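Unknown protein (Leishmania major, PDB 1R75) is of unknown function but belongs to the DUF1935 family, an all-beta domain that also occurs in calpain-related proteins of kinetoplastid parasites. Local coordinates at residues Arg44-Asp47 / Arg52-Phe55; Ser39-Arg44 / Lys60-His65; Val68-Asp73 / Gln113-Gly118; Tyr35-Asn40 / Thr121-Asp126. One frame throughout, in Å; residues are numbered along the deposited sequence.

Contact 1. Residues Arg44-Asp47 / Arg52-Phe55; sequences RIAD and RWAF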
loop_
_atom_site.group_PDB
_atom_site.type_symbol
_atom_site.label_atom_id
_atom_site.label_comp_id
_atom_site.label_asym_id
_atom_site.label_seq_id
_atom_site.Cartn_x
_atom_site.Cartn_y
_atom_site.Cartn_z
ATOM N N ARG A 44 -6.159 -1.559 -1.142
ATOM C CA ARG A 44 -5.916 -1.278 0.257
ATOM C C ARG A 44 -6.730 -2.220 1.109
ATOM O O ARG A 44 -7.932 -2.323 0.893
ATOM C CB ARG A 44 -6.256 0.156 0.553
ATOM C CG ARG A 44 -6.155 0.572 1.964
ATOM C CD ARG A 44 -6.246 2.098 2.110
ATOM N NE ARG A 44 -7.577 2.604 1.752
ATOM C CZ ARG A 44 -8.554 2.742 2.561
ATOM N NH1 ARG A 44 -8.421 2.400 3.838
ATOM N NH2 ARG A 44 -9.707 3.265 2.088
ATOM N N ILE A 45 -6.086 -2.933 2.031
ATOM C CA ILE A 45 -6.757 -3.921 2.901
ATOM C C ILE A 45 -6.692 -3.290 4.258
ATOM O O ILE A 45 -5.584 -3.099 4.806
ATOM C CB ILE A 45 -6.007 -5.250 2.924
ATOM C CG1 ILE A 45 -5.870 -5.764 1.477
ATOM C CG2 ILE A 45 -6.753 -6.266 3.836
ATOM C CD1 ILE A 45 -4.634 -6.527 1.282
ATOM N N ALA A 46 -7.831 -2.939 4.827
ATOM C CA ALA A 46 -7.873 -2.318 6.121
ATOM C C ALA A 46 -8.366 -3.319 7.133
ATOM O O ALA A 46 -9.236 -4.126 6.839
ATOM C CB ALA A 46 -8.766 -1.085 6.086
ATOM N N ASP A 47 -7.751 -3.355 8.295
ATOM C CA ASP A 47 -8.204 -4.272 9.335
ATOM C C ASP A 47 -8.546 -3.431 10.574
ATOM O O ASP A 47 -7.659 -2.839 11.205
ATOM C CB ASP A 47 -7.161 -5.360 9.586
ATOM C CG ASP A 47 -7.625 -6.404 10.616
ATOM O OD1 ASP A 47 -8.221 -5.993 11.656
ATOM O OD2 ASP A 47 -7.450 -7.653 10.468
ATOM N N ARG A 52 -4.820 -1.620 11.196
ATOM C CA ARG A 52 -3.706 -1.859 10.280
ATOM C C ARG A 52 -4.145 -1.755 8.845
ATOM O O ARG A 52 -5.241 -2.213 8.452
ATOM C CB ARG A 52 -3.278 -3.259 10.553
ATOM C CG ARG A 52 -2.127 -3.775 9.897
ATOM C CD ARG A 52 -1.725 -5.131 10.654
ATOM N NE ARG A 52 -2.618 -6.256 10.324
ATOM C CZ ARG A 52 -2.773 -7.344 11.074
ATOM N NH1 ARG A 52 -2.082 -7.512 12.242
ATOM N NH2 ARG A 52 -3.573 -8.287 10.660
ATOM N N TRP A 53 -3.257 -1.212 8.024
ATOM C CA TRP A 53 -3.435 -1.212 6.584
ATOM C C TRP A 53 -2.322 -1.955 5.889
ATOM O O TRP A 53 -1.142 -1.860 6.314
ATOM C CB TRP A 53 -3.347 0.174 6.068
ATOM C CG TRP A 53 -4.421 1.113 6.329
ATOM C CD1 TRP A 53 -5.499 0.998 7.148
ATOM C CD2 TRP A 53 -4.510 2.414 5.719
ATOM N NE1 TRP A 53 -6.263 2.167 7.107
ATOM C CE2 TRP A 53 -5.652 3.060 6.254
ATOM C CE3 TRP A 53 -3.713 3.106 4.805
ATOM C CZ2 TRP A 53 -6.023 4.372 5.847
ATOM C CZ3 TRP A 53 -4.126 4.409 4.371
ATOM C CH2 TRP A 53 -5.207 5.010 4.920
ATOM N N ALA A 54 -2.695 -2.613 4.830
ATOM C CA ALA A 54 -1.832 -3.263 3.911
ATOM C C ALA A 54 -2.274 -2.988 2.476
ATOM O O ALA A 54 -3.396 -2.574 2.251
ATOM C CB ALA A 54 -1.830 -4.734 4.167
ATOM N N PHE A 55 -1.347 -3.174 1.535
ATOM C CA PHE A 55 -1.617 -3.082 0.102
ATOM C C PHE A 55 -1.329 -4.411 -0.570
ATOM O O PHE A 55 -0.346 -5.122 -0.245
ATOM C CB PHE A 55 -0.726 -1.998 -0.527
ATOM C CG PHE A 55 -1.116 -0.644 -0.150
ATOM C CD1 PHE A 55 -2.313 -0.108 -0.582
ATOM C CD2 PHE A 55 -0.277 0.129 0.645
ATOM C CE1 PHE A 55 -2.665 1.263 -0.223
ATOM C CE2 PHE A 55 -0.600 1.441 0.982
ATOM C CZ PHE A 55 -1.839 1.986 0.580
HETATM O O HOH W 1 -4.738 -4.883 7.034
HETATM O O HOH W 2 -5.861 -8.273 8.600
#
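Arg44 reaches diagonally across one face of the Trp53 indole. Its CD stands 3.9 Å from the centroid of the six-membered ring and 13° off the ring normal, a CH-pi contact; Arg44 CZ follows at 4.7 Å from that centroid as a cation-pi contact. CG leaves anti to the backbone N (chi1 176°), and a bend at chi3 brings NH1 to 3.5 Å above the indole plane, near its rim. Guanidinium and indole planes are 46° apart, so the two do not stack flat. Beside them, Phe55 CE1 meets Arg44 CB at 3.8 Å.

On the opposite face of the sheet, where Ile45 and Ala54 also project, Asp47 and Arg52 run alongside each other. Asp47 OD2 lies 3.9 Å from Arg52 NH2, well out of the guanidinium plane, making a long salt bridge of charges alone. A water donates to that OD2 and accepts from that NH2, while Asp47 OD1 takes the N-H of Ala50. Backbone bonds pair Ile45 with Ala54 in both directions (Ile45 N to Ala54 O 2.7 Å), and likewise Asp47 with Arg52.

The chemistry thus divides this antiparallel hairpin: cation and ring on one face, a long, water-assisted charge pair on the other, with the carboxylate probably held mainly by the turn.

Contact 2. Residues Ser39-Arg44 / Lys60-His65; sequences SNILYR and KELIIH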
loop_
_atom_site.group_PDB
_atom_site.type_symbol
_atom_site.label_atom_id
_atom_site.label_comp_id
_atom_site.label_asym_id
_atom_site.label_seq_id
_atom_site.Cartn_x
_atom_site.Cartn_y
_atom_site.Cartn_z
ATOM N N SER A 39 -6.844 1.797 -10.800
ATOM C CA SER A 39 -7.533 1.100 -11.876
ATOM C C SER A 39 -7.683 -0.333 -11.448
ATOM O O SER A 39 -7.399 -1.244 -12.229
ATOM C CB SER A 39 -6.755 1.193 -13.204
ATOM O OG SER A 39 -7.629 1.372 -14.310
ATOM N N ASN A 40 -8.108 -0.554 -10.206
ATOM C CA ASN A 40 -8.231 -1.940 -9.733
ATOM C C ASN A 40 -6.998 -2.850 -9.898
ATOM O O ASN A 40 -7.120 -4.052 -10.185
ATOM C CB ASN A 40 -9.418 -2.582 -10.430
ATOM C CG ASN A 40 -10.568 -1.659 -10.494
ATOM O OD1 ASN A 40 -11.099 -1.255 -9.455
ATOM N ND2 ASN A 40 -10.907 -1.206 -11.716
ATOM N N ILE A 41 -5.801 -2.287 -9.777
ATOM C CA ILE A 41 -4.614 -3.102 -9.692
ATOM C C ILE A 41 -4.175 -3.182 -8.215
ATOM O O ILE A 41 -3.652 -4.199 -7.774
ATOM C CB ILE A 41 -3.467 -2.503 -10.524
ATOM C CG1 ILE A 41 -3.822 -2.477 -12.048
ATOM C CG2 ILE A 41 -2.238 -3.340 -10.370
ATOM C CD1 ILE A 41 -3.279 -1.311 -12.835
ATOM N N LEU A 42 -4.284 -2.062 -7.507
ATOM C CA LEU A 42 -3.847 -1.973 -6.116
ATOM C C LEU A 42 -5.011 -1.967 -5.201
ATOM O O LEU A 42 -5.937 -1.149 -5.338
ATOM C CB LEU A 42 -2.986 -0.702 -5.886
ATOM C CG LEU A 42 -2.222 -0.664 -4.559
ATOM C CD1 LEU A 42 -1.175 -1.667 -4.439
ATOM C CD2 LEU A 42 -1.677 0.745 -4.240
ATOM N N TYR A 43 -4.956 -2.805 -4.178
ATOM C CA TYR A 43 -6.029 -2.834 -3.163
ATOM C C TYR A 43 -5.466 -2.431 -1.853
ATOM O O TYR A 43 -4.406 -2.962 -1.492
ATOM C CB TYR A 43 -6.587 -4.241 -3.028
ATOM C CG TYR A 43 -7.302 -4.648 -4.303
ATOM C CD1 TYR A 43 -8.670 -4.426 -4.450
ATOM C CD2 TYR A 43 -6.595 -5.128 -5.372
ATOM C CE1 TYR A 43 -9.336 -4.772 -5.647
ATOM C CE2 TYR A 43 -7.222 -5.458 -6.554
ATOM C CZ TYR A 43 -8.603 -5.305 -6.667
ATOM O OH TYR A 43 -9.211 -5.570 -7.865
ATOM N N ARG A 44 -6.159 -1.559 -1.142
ATOM C CA ARG A 44 -5.916 -1.278 0.257
ATOM C C ARG A 44 -6.730 -2.220 1.109
ATOM O O ARG A 44 -7.932 -2.323 0.893
ATOM C CB ARG A 44 -6.256 0.156 0.553
ATOM C CG ARG A 44 -6.155 0.572 1.964
ATOM C CD ARG A 44 -6.246 2.098 2.110
ATOM N NE ARG A 44 -7.577 2.604 1.752
ATOM C CZ ARG A 44 -8.554 2.742 2.561
ATOM N NH1 ARG A 44 -8.421 2.400 3.838
ATOM N NH2 ARG A 44 -9.707 3.265 2.088
ATOM N N LYS A 60 0.337 -9.117 -12.379
ATOM C CA LYS A 60 1.459 -10.051 -12.539
ATOM C C LYS A 60 2.698 -9.343 -12.964
ATOM O O LYS A 60 3.779 -9.897 -12.814
ATOM C CB LYS A 60 1.158 -11.134 -13.631
ATOM C CG LYS A 60 -0.077 -11.968 -13.340
ATOM C CD LYS A 60 -0.267 -13.079 -14.442
ATOM C CE LYS A 60 -1.643 -13.052 -15.086
ATOM N NZ LYS A 60 -2.006 -11.775 -15.793
ATOM N N GLU A 61 2.548 -8.149 -13.533
ATOM C CA GLU A 61 3.624 -7.505 -14.298
ATOM C C GLU A 61 4.129 -6.168 -13.821
ATOM O O GLU A 61 5.148 -5.668 -14.390
ATOM C CB GLU A 61 3.207 -7.277 -15.791
ATOM C CG GLU A 61 1.920 -7.925 -16.313
ATOM C CD GLU A 61 1.889 -8.017 -17.868
ATOM O OE1 GLU A 61 2.346 -7.051 -18.572
ATOM O OE2 GLU A 61 1.411 -9.063 -18.408
ATOM N N LEU A 62 3.423 -5.550 -12.860
ATOM C CA LEU A 62 3.755 -4.170 -12.404
ATOM C C LEU A 62 4.299 -4.122 -10.987
ATOM O O LEU A 62 3.818 -4.844 -10.178
ATOM C CB LEU A 62 2.483 -3.309 -12.390
ATOM C CG LEU A 62 1.764 -3.167 -13.739
ATOM C CD1 LEU A 62 0.644 -2.185 -13.613
ATOM C CD2 LEU A 62 2.690 -2.685 -14.727
ATOM N N ILE A 63 5.268 -3.246 -10.731
ATOM C CA ILE A 63 5.663 -2.811 -9.390
ATOM C C ILE A 63 5.036 -1.445 -9.141
ATOM O O ILE A 63 5.081 -0.564 -10.024
ATOM C CB ILE A 63 7.164 -2.816 -9.174
ATOM C CG1 ILE A 63 7.497 -2.283 -7.779
ATOM C CG2 ILE A 63 7.897 -2.005 -10.117
ATOM C CD1 ILE A 63 8.994 -2.423 -7.482
ATOM N N ILE A 64 4.397 -1.309 -7.988
ATOM C CA ILE A 64 3.586 -0.113 -7.669
ATOM C C ILE A 64 4.271 0.600 -6.539
ATOM O O ILE A 64 4.705 -0.037 -5.584
ATOM C CB ILE A 64 2.159 -0.466 -7.323
ATOM C CG1 ILE A 64 1.478 -1.181 -8.526
ATOM C CG2 ILE A 64 1.382 0.788 -6.794
ATOM C CD1 ILE A 64 0.206 -1.761 -8.217
ATOM N N HIS A 65 4.470 1.908 -6.673
ATOM C CA HIS A 65 5.031 2.689 -5.565
ATOM C C HIS A 65 3.927 3.555 -5.030
ATOM O O HIS A 65 3.298 4.265 -5.797
ATOM C CB HIS A 65 6.159 3.608 -6.052
ATOM C CG HIS A 65 6.704 4.525 -4.999
ATOM N ND1 HIS A 65 6.592 5.899 -5.072
ATOM C CD2 HIS A 65 7.325 4.267 -3.822
ATOM C CE1 HIS A 65 7.111 6.439 -3.987
ATOM N NE2 HIS A 65 7.582 5.476 -3.225
#
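Ile41 and Leu42 meet Leu62 and Ile64 through aliphatic carbons, mostly terminal methyls, and the 190 Å² buried between the two segments comes from these four residues. The closest approach is Ile41 CG2 to Ile64 CD1, 3.6 Å. The same Ile64 methyl also rests against Leu42, 4.0 Å from its CD1, so the tip of Ile64 is wedged against two successive residues. Its other branch works separately: Ile64 CG2 lies 4.0 Å from Leu42 CD2. At the outer end, Ile41 CD1 and Leu62 CD1 are 4.1 Å apart, their side chains crossing at about a right angle.

The torsions explain how Ile41 serves two partners. CG2 is anti to the backbone N while CG1 stands beside that N (chi1 -64°), which splits the side chain into one methyl for Ile64 and a longer arm for Leu62. Leu62 and Ile64 are two apart on a strand and both point toward residues 39-44.

As to backbone geometry, the chains stay well separated: CA atoms are 7.8 Å apart for Leu42 and Ile64 and 8.9 Å apart for Ile41 and Leu62. Main-chain pairing goes to other strands and turns, Ile41 with Asp58 and Tyr43 with Tyr56 on one side, Ile63 with Arg131 on the other.

The contact therefore joins Ile41, in the loop, and Leu42, the first residue of strand 42-47 in the five-stranded sheet, to the start of strand 62-71, in the four-stranded sheet. Leu128 of strand 123-132 touches both Leu42 and Ile64, while Phe55 and Asn57 of strand 52-57 add to the packing around these residues.

Contact 3. Residues Val68-Asp73 / Gln113-Gly118; sequences VLFDYD and QMFVEG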
loop_
_atom_site.group_PDB
_atom_site.type_symbol
_atom_site.label_atom_id
_atom_site.label_comp_id
_atom_site.label_asym_id
_atom_site.label_seq_id
_atom_site.Cartn_x
_atom_site.Cartn_y
_atom_site.Cartn_z
ATOM N N VAL A 68 1.539 7.950 0.915
ATOM C CA VAL A 68 0.370 8.492 1.506
ATOM C C VAL A 68 0.814 9.511 2.548
ATOM O O VAL A 68 1.734 9.278 3.308
ATOM C CB VAL A 68 -0.467 7.415 2.174
ATOM C CG1 VAL A 68 -1.638 8.027 2.924
ATOM C CG2 VAL A 68 -0.961 6.328 1.161
ATOM N N LEU A 69 0.149 10.634 2.567
ATOM C CA LEU A 69 0.399 11.695 3.513
ATOM C C LEU A 69 -0.723 11.708 4.518
ATOM O O LEU A 69 -1.901 11.817 4.131
ATOM C CB LEU A 69 0.301 13.019 2.808
ATOM C CG LEU A 69 1.378 13.547 1.973
ATOM C CD1 LEU A 69 0.734 14.542 0.913
ATOM C CD2 LEU A 69 2.446 14.225 2.930
ATOM N N PHE A 70 -0.368 11.616 5.785
ATOM C CA PHE A 70 -1.252 11.539 6.913
ATOM C C PHE A 70 -1.181 12.841 7.719
ATOM O O PHE A 70 -0.102 13.500 7.807
ATOM C CB PHE A 70 -0.909 10.351 7.778
ATOM C CG PHE A 70 -1.085 9.038 7.152
ATOM C CD1 PHE A 70 -2.285 8.299 7.284
ATOM C CD2 PHE A 70 0.037 8.394 6.570
ATOM C CE1 PHE A 70 -2.408 7.060 6.740
ATOM C CE2 PHE A 70 -0.102 7.132 6.083
ATOM C CZ PHE A 70 -1.285 6.459 6.166
ATOM N N ASP A 71 -2.337 13.321 8.117
ATOM C CA ASP A 71 -2.441 14.520 8.918
ATOM C C ASP A 71 -1.820 14.335 10.320
ATOM O O ASP A 71 -1.671 13.230 10.848
ATOM C CB ASP A 71 -3.891 14.996 9.111
ATOM C CG ASP A 71 -4.542 15.473 7.844
ATOM O OD1 ASP A 71 -3.848 15.643 6.755
ATOM O OD2 ASP A 71 -5.780 15.751 7.890
ATOM N N TYR A 72 -1.508 15.497 10.891
ATOM C CA TYR A 72 -0.595 15.707 12.036
ATOM C C TYR A 72 -1.158 14.978 13.236
ATOM O O TYR A 72 -0.432 14.501 14.087
ATOM C CB TYR A 72 -0.490 17.255 12.302
ATOM C CG TYR A 72 -1.751 17.819 13.026
ATOM C CD1 TYR A 72 -1.774 18.017 14.409
ATOM C CD2 TYR A 72 -2.929 18.114 12.310
ATOM C CE1 TYR A 72 -2.923 18.503 15.067
ATOM C CE2 TYR A 72 -4.110 18.560 12.967
ATOM C CZ TYR A 72 -4.088 18.763 14.341
ATOM O OH TYR A 72 -5.226 19.212 15.002
ATOM N N ASP A 73 -2.481 14.813 13.280
ATOM C CA ASP A 73 -3.145 14.135 14.386
ATOM C C ASP A 73 -3.357 12.628 14.310
ATOM O O ASP A 73 -3.848 11.981 15.237
ATOM C CB ASP A 73 -4.453 14.860 14.792
ATOM C CG ASP A 73 -5.420 14.976 13.667
ATOM O OD1 ASP A 73 -5.021 14.805 12.468
ATOM O OD2 ASP A 73 -6.612 15.232 13.929
ATOM N N GLN A 113 2.075 -5.937 1.010
ATOM C CA GLN A 113 2.939 -5.153 1.874
ATOM C C GLN A 113 2.118 -4.593 3.032
ATOM O O GLN A 113 1.208 -3.793 2.805
ATOM C CB GLN A 113 3.667 -4.039 1.061
ATOM C CG GLN A 113 4.728 -4.598 0.180
ATOM C CD GLN A 113 6.060 -4.796 0.971
ATOM O OE1 GLN A 113 6.052 -5.105 2.149
ATOM N NE2 GLN A 113 7.157 -4.551 0.335
ATOM N N MET A 114 2.500 -4.907 4.289
ATOM C CA MET A 114 2.033 -4.148 5.467
ATOM C C MET A 114 2.531 -2.686 5.326
ATOM O O MET A 114 3.632 -2.422 4.874
ATOM C CB MET A 114 2.615 -4.787 6.752
ATOM C CG MET A 114 2.092 -6.172 6.962
ATOM S SD MET A 114 0.239 -6.088 7.279
ATOM C CE MET A 114 0.115 -7.211 6.256
ATOM N N PHE A 115 1.661 -1.755 5.675
ATOM C CA PHE A 115 1.897 -0.370 5.478
ATOM C C PHE A 115 1.988 0.407 6.758
ATOM O O PHE A 115 3.103 0.960 7.134
ATOM C CB PHE A 115 0.808 0.124 4.538
ATOM C CG PHE A 115 1.040 1.532 4.041
ATOM C CD1 PHE A 115 2.225 1.862 3.443
ATOM C CD2 PHE A 115 0.024 2.540 4.164
ATOM C CE1 PHE A 115 2.440 3.164 2.944
ATOM C CE2 PHE A 115 0.288 3.837 3.731
ATOM C CZ PHE A 115 1.484 4.119 3.091
ATOM N N VAL A 116 0.852 0.593 7.482
ATOM C CA VAL A 116 0.843 1.371 8.722
ATOM C C VAL A 116 -0.082 0.747 9.727
ATOM O O VAL A 116 -0.979 -0.034 9.428
ATOM C CB VAL A 116 0.412 2.862 8.527
ATOM C CG1 VAL A 116 1.325 3.523 7.669
ATOM C CG2 VAL A 116 -1.008 2.951 7.965
ATOM N N GLU A 117 0.141 1.072 10.954
ATOM C CA GLU A 117 -0.750 0.611 12.004
ATOM C C GLU A 117 -0.968 1.728 12.991
ATOM O O GLU A 117 -0.038 2.446 13.357
ATOM C CB GLU A 117 -0.050 -0.586 12.683
ATOM C CG GLU A 117 -0.810 -1.188 13.823
ATOM C CD GLU A 117 -0.418 -2.670 14.103
ATOM O OE1 GLU A 117 -0.177 -3.434 13.130
ATOM O OE2 GLU A 117 -0.399 -3.035 15.303
ATOM N N GLY A 118 -2.217 1.893 13.416
ATOM C CA GLY A 118 -2.552 2.852 14.440
ATOM C C GLY A 118 -3.813 3.623 14.048
ATOM O O GLY A 118 -4.630 3.104 13.347
#
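A classic beta bulge in strand 112-117, where Phe115 and Val116 both face Trp53 of the adjacent strand, presents two successive side chains to Val68 and Phe70 of the opposing sheet. Phe115 carries the bulge in its backbone, with phi/psi of -116°/-71°. Phe115 CE2 approaches Phe70 at the ring edge, near the plane, and lies 3.9 Å from Phe70 CZ. Relative to the Phe115 ring, Phe70 CZ lies obliquely, so the rings are not stacked face to face. Val68 meets the end of the same Phe115 ring: its CG2 is 3.8 Å from Phe115 CE2 and equally near Phe115 CZ. Val116 and Phe70 approach each other head-on from opposite sheets, with Val116 CG2 4.0 Å from Phe70 CZ.

Neighbours on the same strand also lie over these rings. Val68 CG1 lies 3.6 Å above one face of Phe70, and Val116 CG1 lies 3.8 Å above one face of Phe115, both offset toward the rim. All four residues are buried, and the contact is wholly apolar.

The strand axes are 10.7 Å apart and only 16° from parallel, the spacing of facing layers in a beta sandwich. Strand 62-71 is flanked in its own sheet by strands 100-107 and 123-132, whose Cys103 and Trp123 also touch Phe70; strand 112-117 lies beside 52-57, and Phe55 meets Phe115 edge-to-face.

Contact 4. Residues Tyr35-Asn40 / Thr121-Asp126; sequences YPMFSN and TGWRVD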
loop_
_atom_site.group_PDB
_atom_site.type_symbol
_atom_site.label_atom_id
_atom_site.label_comp_id
_atom_site.label_asym_id
_atom_site.label_seq_id
_atom_site.Cartn_x
_atom_site.Cartn_y
_atom_site.Cartn_z
ATOM N N TYR A 35 -10.431 -2.071 -0.401
ATOM C CA TYR A 35 -10.811 -0.920 -1.234
ATOM C C TYR A 35 -9.920 -0.890 -2.460
ATOM O O TYR A 35 -8.677 -0.823 -2.300
ATOM C CB TYR A 35 -10.599 0.365 -0.446
ATOM C CG TYR A 35 -11.342 0.466 0.878
ATOM C CD1 TYR A 35 -12.567 1.142 0.981
ATOM C CD2 TYR A 35 -10.824 -0.068 2.018
ATOM C CE1 TYR A 35 -13.226 1.276 2.230
ATOM C CE2 TYR A 35 -11.466 0.054 3.241
ATOM C CZ TYR A 35 -12.657 0.726 3.347
ATOM O OH TYR A 35 -13.242 0.775 4.594
ATOM N N PRO A 36 -10.474 -1.009 -3.675
ATOM C CA PRO A 36 -9.634 -0.928 -4.872
ATOM C C PRO A 36 -9.158 0.497 -5.092
ATOM O O PRO A 36 -9.819 1.474 -4.654
ATOM C CB PRO A 36 -10.576 -1.426 -6.009
ATOM C CG PRO A 36 -11.931 -1.095 -5.539
ATOM C CD PRO A 36 -11.903 -1.222 -4.022
ATOM N N MET A 37 -7.993 0.645 -5.715
ATOM C CA MET A 37 -7.372 1.980 -5.831
ATOM C C MET A 37 -6.697 2.497 -7.117
ATOM O O MET A 37 -6.615 3.760 -7.327
ATOM C CB MET A 37 -6.340 2.107 -4.778
ATOM C CG MET A 37 -6.926 2.326 -3.473
ATOM S SD MET A 37 -5.553 2.576 -2.467
ATOM C CE MET A 37 -5.749 4.086 -1.896
ATOM N N PHE A 38 -6.166 1.642 -7.945
ATOM C CA PHE A 38 -5.261 2.155 -9.021
ATOM C C PHE A 38 -5.669 1.420 -10.316
ATOM O O PHE A 38 -5.014 0.507 -10.828
ATOM C CB PHE A 38 -3.795 1.930 -8.542
ATOM C CG PHE A 38 -2.700 2.361 -9.517
ATOM C CD1 PHE A 38 -2.360 3.700 -9.669
ATOM C CD2 PHE A 38 -1.986 1.423 -10.229
ATOM C CE1 PHE A 38 -1.304 4.110 -10.518
ATOM C CE2 PHE A 38 -0.982 1.821 -11.122
ATOM C CZ PHE A 38 -0.626 3.178 -11.240
ATOM N N SER A 39 -6.844 1.797 -10.800
ATOM C CA SER A 39 -7.533 1.100 -11.876
ATOM C C SER A 39 -7.683 -0.333 -11.448
ATOM O O SER A 39 -7.399 -1.244 -12.229
ATOM C CB SER A 39 -6.755 1.193 -13.204
ATOM O OG SER A 39 -7.629 1.372 -14.310
ATOM N N ASN A 40 -8.108 -0.554 -10.206
ATOM C CA ASN A 40 -8.231 -1.940 -9.733
ATOM C C ASN A 40 -6.998 -2.850 -9.898
ATOM O O ASN A 40 -7.120 -4.052 -10.185
ATOM C CB ASN A 40 -9.418 -2.582 -10.430
ATOM C CG ASN A 40 -10.568 -1.659 -10.494
ATOM O OD1 ASN A 40 -11.099 -1.255 -9.455
ATOM N ND2 ASN A 40 -10.907 -1.206 -11.716
ATOM N N THR A 121 -6.297 9.617 10.760
ATOM C CA THR A 121 -7.232 10.746 10.706
ATOM C C THR A 121 -7.346 11.128 9.235
ATOM O O THR A 121 -7.717 10.259 8.437
ATOM C CB THR A 121 -6.821 11.907 11.562
ATOM O OG1 THR A 121 -5.532 12.437 11.173
ATOM C CG2 THR A 121 -6.731 11.464 13.029
ATOM N N GLY A 122 -7.032 12.346 8.855
ATOM C CA GLY A 122 -7.019 12.732 7.445
ATOM C C GLY A 122 -5.835 12.059 6.744
ATOM O O GLY A 122 -4.737 11.939 7.333
ATOM N N TRP A 123 -6.023 11.645 5.492
ATOM C CA TRP A 123 -4.942 11.122 4.706
ATOM C C TRP A 123 -5.275 11.379 3.275
ATOM O O TRP A 123 -6.475 11.548 2.935
ATOM C CB TRP A 123 -4.796 9.630 4.887
ATOM C CG TRP A 123 -6.013 8.773 4.533
ATOM C CD1 TRP A 123 -7.095 8.556 5.330
ATOM C CD2 TRP A 123 -6.231 8.030 3.363
ATOM N NE1 TRP A 123 -7.991 7.735 4.723
ATOM C CE2 TRP A 123 -7.489 7.386 3.504
ATOM C CE3 TRP A 123 -5.558 7.892 2.171
ATOM C CZ2 TRP A 123 -8.031 6.576 2.544
ATOM C CZ3 TRP A 123 -6.105 7.045 1.196
ATOM C CH2 TRP A 123 -7.331 6.387 1.396
ATOM N N ARG A 124 -4.268 11.372 2.441
ATOM C CA ARG A 124 -4.444 11.500 0.978
ATOM C C ARG A 124 -3.308 10.824 0.263
ATOM O O ARG A 124 -2.188 10.808 0.730
ATOM C CB ARG A 124 -4.576 12.938 0.465
ATOM C CG ARG A 124 -3.464 13.815 0.663
ATOM C CD ARG A 124 -3.872 15.274 0.382
ATOM N NE ARG A 124 -3.894 15.338 -1.054
ATOM C CZ ARG A 124 -2.875 15.811 -1.801
ATOM N NH1 ARG A 124 -1.800 16.372 -1.238
ATOM N NH2 ARG A 124 -2.937 15.742 -3.120
ATOM N N VAL A 125 -3.609 10.265 -0.887
ATOM C CA VAL A 125 -2.537 9.791 -1.741
ATOM C C VAL A 125 -1.626 10.893 -2.214
ATOM O O VAL A 125 -2.055 11.874 -2.840
ATOM C CB VAL A 125 -3.048 9.004 -2.903
ATOM C CG1 VAL A 125 -1.839 8.653 -3.831
ATOM C CG2 VAL A 125 -3.781 7.813 -2.432
ATOM N N ASP A 126 -0.323 10.737 -1.974
ATOM C CA ASP A 126 0.668 11.684 -2.401
ATOM C C ASP A 126 1.254 11.272 -3.755
ATOM O O ASP A 126 1.359 12.109 -4.688
ATOM C CB ASP A 126 1.767 11.735 -1.369
ATOM C CG ASP A 126 2.915 12.596 -1.779
ATOM O OD1 ASP A 126 2.713 13.824 -1.914
ATOM O OD2 ASP A 126 4.060 12.125 -1.990
#
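This is a small apolar contact near the surface, in which one methionine methyl from the loop after strand 33-36 reaches the beginning of strand 123-132. It buries just 75 Å², and the CA atoms of Met37 and Val125 remain 10.1 Å apart, so the long side chain spans the separation. Met37 CE lies 4.2 Å from Val125 CG2 and 4.3 Å from Trp123 CZ3. It comes to the indole at the edge, near the ring plane, and not over a face. Because chi2 is fully extended (-175°), SD is carried well out from the backbone before the final bond directs CE to its partners.

Trp123 and Val125, two apart on their strand, both point toward the loop. In the beta sandwich, strands 33-36 and 123-132 are outermost in the five- and four-stranded sheets respectively, so Met37 joins the two layers along one margin. The loop then turns through Ser39 and Asn40, both with positive phi (56° for Ser39), before the chain returns as strand 42-47.

Trp123 also meets Trp53 edge-to-face, and its own ring edge has Thr121 O in plane. The next loop residue, Phe38, packs on Leu128 and Ala130, farther along strand 123-132.

From the N terminus, the 35-40 segment opens contact 4, the widest loop, which closes only at 121-126 and encloses contacts 1 and 3. Contact 2 starts from the same stretch, sharing Ser39 and Asn40 with it, and closes earlier, at 60-65. Contact 1, a hairpin of the five-stranded sheet, starts in turn from the stretch of contact 2, with Arg44 in common, and closes before it. Contact 3 follows in series, from 68-73 to 113-118, so the loops do not cross. Contact 1 pairs strands within one sheet, whereas contacts 2, 3 and 4 join the two sheets. Contacts 2 and 3 use strand 62-71 on opposite sides of the chain's centre, about 19 Å apart between contact centres.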